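Local coordinates for sigma regulatory family protein-PP2C phosphatase (Chlamydia trachomatis serovar L2, PDB 6MAB), which is probably a sigma-pathway phosphatase whose periplasmic sensor domain, the part modelled here, is thought to monitor intermediates of the TCA cycle, at residues 84-88 against 99-105. Numbering follows the deposited sequence.
Sequences GNFRV and KNYNQEI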
ATOM      1  N   GLY A  84      25.264   2.151  -9.968  1.00 50.79           N
ATOM      2  CA  GLY A  84      24.170   2.313  -9.033  1.00 41.41           C
ATOM      3  C   GLY A  84      22.795   2.395  -9.662  1.00 43.80           C
ATOM      4  O   GLY A  84      21.799   2.389  -8.927  1.00 47.74           O
ATOM      5  N   ASN A  85      22.705   2.478 -10.989  1.00 46.98           N
ATOM      6  CA  ASN A  85      21.421   2.483 -11.676  1.00 48.88           C
ATOM      7  C   ASN A  85      20.814   1.083 -11.680  1.00 38.81           C
ATOM      8  O   ASN A  85      21.528   0.073 -11.666  1.00 33.81           O
ATOM      9  CB  ASN A  85      21.578   2.971 -13.116  1.00 49.24           C
ATOM     10  CG  ASN A  85      21.994   4.435 -13.204  1.00 61.86           C
ATOM     11  OD1 ASN A  85      21.593   5.262 -12.388  1.00 49.43           O
ATOM     12  ND2 ASN A  85      22.796   4.756 -14.206  1.00 72.88           N
ATOM     13  N   PHE A  86      19.484   1.035 -11.728  1.00 33.87           N
ATOM     14  CA  PHE A  86      18.734  -0.217 -11.751  1.00 31.77           C
ATOM     15  C   PHE A  86      18.137  -0.455 -13.131  1.00 29.66           C
ATOM     16  O   PHE A  86      17.599   0.469 -13.755  1.00 31.68           O
ATOM     17  CB  PHE A  86      17.610  -0.196 -10.710  1.00 31.33           C
ATOM     18  CG  PHE A  86      18.099  -0.296  -9.295  1.00 31.89           C
ATOM     19  CD1 PHE A  86      18.377  -1.525  -8.742  1.00 31.11           C
ATOM     20  CD2 PHE A  86      18.283   0.837  -8.530  1.00 35.38           C
ATOM     21  CE1 PHE A  86      18.829  -1.633  -7.432  1.00 30.15           C
ATOM     22  CE2 PHE A  86      18.737   0.739  -7.224  1.00 30.48           C
ATOM     23  CZ  PHE A  86      19.013  -0.506  -6.682  1.00 30.20           C
ATOM     24  N   ARG A  87      18.224  -1.692 -13.608  1.00 31.12           N
ATOM     25  CA  ARG A  87      17.719  -2.032 -14.933  1.00 28.42           C
ATOM     26  C   ARG A  87      17.052  -3.403 -14.909  1.00 29.43           C
ATOM     27  O   ARG A  87      17.597  -4.348 -14.333  1.00 33.20           O
ATOM     28  CB  ARG A  87      18.845  -2.017 -15.953  1.00 35.02           C
ATOM     29  CG  ARG A  87      18.378  -2.126 -17.377  1.00 44.52           C
ATOM     30  CD  ARG A  87      19.564  -2.204 -18.323  1.00 52.41           C
ATOM     31  NE  ARG A  87      19.148  -2.040 -19.708  1.00 78.86           N
ATOM     32  CZ  ARG A  87      19.823  -2.503 -20.755  1.00 87.43           C
ATOM     33  NH1 ARG A  87      20.949  -3.187 -20.581  1.00 86.05           N
ATOM     34  NH2 ARG A  87      19.359  -2.293 -21.980  1.00 85.85           N
ATOM     35  N   VAL A  88      15.881  -3.516 -15.543  1.00 28.74           N
ATOM     36  CA  VAL A  88      15.183  -4.797 -15.605  1.00 29.75           C
ATOM     37  C   VAL A  88      15.934  -5.724 -16.546  1.00 30.13           C
ATOM     38  O   VAL A  88      16.077  -5.439 -17.741  1.00 34.49           O
ATOM     39  CB  VAL A  88      13.729  -4.630 -16.065  1.00 32.41           C
ATOM     40  CG1 VAL A  88      13.066  -5.977 -16.152  1.00 28.79           C
ATOM     41  CG2 VAL A  88      12.931  -3.715 -15.125  1.00 27.39           C
ATOM     42  N   LYS A  99      14.106  -2.017 -19.112  1.00 35.62           N
ATOM     43  CA  LYS A  99      13.751  -0.663 -18.706  1.00 41.30           C
ATOM     44  C   LYS A  99      14.598  -0.213 -17.524  1.00 36.52           C
ATOM     45  O   LYS A  99      14.885  -0.992 -16.610  1.00 31.64           O
ATOM     46  CB  LYS A  99      12.268  -0.600 -18.330  1.00 38.22           C
ATOM     47  CG  LYS A  99      11.329  -0.617 -19.537  1.00 42.58           C
ATOM     48  CD  LYS A  99       9.870  -0.489 -19.126  1.00 34.54           C
ATOM     49  CE  LYS A  99       8.982  -0.210 -20.345  1.00 33.59           C
ATOM     50  NZ  LYS A  99       7.543  -0.098 -19.948  1.00 38.17           N
ATOM     51  N   ASN A 100      14.995   1.055 -17.536  1.00 33.98           N
ATOM     52  CA  ASN A 100      15.584   1.644 -16.341  1.00 32.15           C
ATOM     53  C   ASN A 100      14.530   1.736 -15.242  1.00 33.16           C
ATOM     54  O   ASN A 100      13.412   2.198 -15.477  1.00 29.86           O
ATOM     55  CB  ASN A 100      16.137   3.026 -16.630  1.00 38.38           C
ATOM     56  CG  ASN A 100      16.623   3.706 -15.373  1.00 48.33           C
ATOM     57  OD1 ASN A 100      15.828   4.229 -14.593  1.00 39.17           O
ATOM     58  ND2 ASN A 100      17.929   3.675 -15.151  1.00 57.29           N
ATOM     59  N   TYR A 101      14.884   1.294 -14.042  1.00 31.96           N
ATOM     60  CA  TYR A 101      13.930   1.182 -12.942  1.00 27.57           C
ATOM     61  C   TYR A 101      14.378   2.002 -11.732  1.00 25.78           C
ATOM     62  O   TYR A 101      14.005   1.714 -10.593  1.00 25.95           O
ATOM     63  CB  TYR A 101      13.746  -0.290 -12.574  1.00 24.61           C
ATOM     64  CG  TYR A 101      12.404  -0.895 -12.907  1.00 24.74           C
ATOM     65  CD1 TYR A 101      11.691  -0.498 -14.019  1.00 25.31           C
ATOM     66  CD2 TYR A 101      11.853  -1.872 -12.091  1.00 20.78           C
ATOM     67  CE1 TYR A 101      10.468  -1.052 -14.321  1.00 29.90           C
ATOM     68  CE2 TYR A 101      10.625  -2.441 -12.379  1.00 23.08           C
ATOM     69  CZ  TYR A 101       9.937  -2.018 -13.518  1.00 27.40           C
ATOM     70  OH  TYR A 101       8.711  -2.555 -13.832  1.00 28.77           O
ATOM     71  N   ASN A 102      15.165   3.052 -11.960  1.00 29.26           N
ATOM     72  CA  ASN A 102      15.608   3.886 -10.846  1.00 28.49           C
ATOM     73  C   ASN A 102      14.429   4.470 -10.082  1.00 28.60           C
ATOM     74  O   ASN A 102      14.460   4.555  -8.851  1.00 29.08           O
ATOM     75  CB  ASN A 102      16.492   5.028 -11.349  1.00 31.55           C
ATOM     76  CG  ASN A 102      17.871   4.567 -11.751  1.00 48.80           C
ATOM     77  OD1 ASN A 102      18.251   3.422 -11.510  1.00 42.29           O
ATOM     78  ND2 ASN A 102      18.645   5.472 -12.336  1.00 47.52           N
ATOM     79  N   GLN A 103      13.402   4.935 -10.797  1.00 28.23           N
ATOM     80  CA  GLN A 103      12.262   5.542 -10.118  1.00 28.25           C
ATOM     81  C   GLN A 103      11.405   4.499  -9.426  1.00 29.77           C
ATOM     82  O   GLN A 103      10.707   4.829  -8.468  1.00 34.90           O
ATOM     83  CB  GLN A 103      11.388   6.306 -11.101  1.00 38.96           C
ATOM     84  CG  GLN A 103      11.324   7.799 -10.855  1.00 69.91           C
ATOM     85  CD  GLN A 103      12.582   8.495 -11.281  1.00 85.68           C
ATOM     86  OE1 GLN A 103      13.683   8.078 -10.922  1.00 71.16           O
ATOM     87  NE2 GLN A 103      12.435   9.560 -12.063  1.00114.46           N
ATOM     88  N   GLU A 104      11.447   3.258  -9.898  1.00 24.48           N
ATOM     89  CA  GLU A 104      10.577   2.211  -9.380  1.00 25.06           C
ATOM     90  C   GLU A 104      11.146   1.559  -8.122  1.00 23.89           C
ATOM     91  O   GLU A 104      10.393   0.989  -7.323  1.00 20.68           O
ATOM     92  CB  GLU A 104      10.354   1.144 -10.467  1.00 23.82           C
ATOM     93  CG  GLU A 104       9.390   1.521 -11.595  1.00 27.63           C
ATOM     94  CD  GLU A 104       9.999   2.392 -12.708  1.00 31.97           C
ATOM     95  OE1 GLU A 104      11.189   2.790 -12.637  1.00 27.09           O
ATOM     96  OE2 GLU A 104       9.265   2.668 -13.679  1.00 28.05           O
ATOM     97  N   ILE A 105      12.458   1.590  -7.946  1.00 22.62           N
ATOM     98  CA  ILE A 105      13.101   0.912  -6.820  1.00 21.40           C
ATOM     99  C   ILE A 105      13.239   1.906  -5.682  1.00 26.00           C
ATOM    100  O   ILE A 105      13.822   2.972  -5.857  1.00 24.78           O
ATOM    101  CB  ILE A 105      14.479   0.361  -7.221  1.00 21.83           C
ATOM    102  CG1 ILE A 105      14.365  -0.706  -8.306  1.00 23.49           C
ATOM    103  CG2 ILE A 105      15.241  -0.202  -6.005  1.00 24.92           C
ATOM    104  CD1 ILE A 105      13.548  -1.921  -7.957  1.00 22.33           C
TER
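R87 and N100 face each other as a single antiparallel bridge, a non-hydrogen-bonded pair with CA atoms 4.5 Å apart, flanked by two backbone bonds: V88 N to K99 O and Y101 N to F86 O, each 2.9 Å. Toward the start of the strand, N102 takes over with its side chain. N102 OD1 receives the backbone N of F86 at 2.7 Å, in a bond that is almost head-on to the C=O (162°) and almost straight at the hydrogen. The same amide turns N102 ND2 to OD1 of N85 (3.0 Å), from above the carbonyl plane of N85, with the two amides 43° apart, so one side chain grips F86, the first residue of the strand, and N85 just before it. The backbone N of N102 donates to N100 OD1, an Asx turn that bends the chain just past the bridge.

All this sits on the outer edge of a five-stranded antiparallel sheet of PAS-like order 2-1-5-4-3, consistent with a Cache-type sensor module; the loop 99-105 folds back along edge strand 86-91, while strand 74-80 pairs on its inner side.

Two CH-pi contacts fill the apolar side. V88 CG2 points almost straight at the Y101 ring, 3.5 Å from its centroid; chi1 of 178° sets CG1 anti to the backbone N, leaving CG2 anti to the carbonyl carbon, over the ring. E104 CG covers the opposite face, and Y101 OH is tied to E74 and Q96. I105 CG2 lies over one face of the F86 ring, shifted toward its margin, with V145 of strand 142-151 touching both side chains.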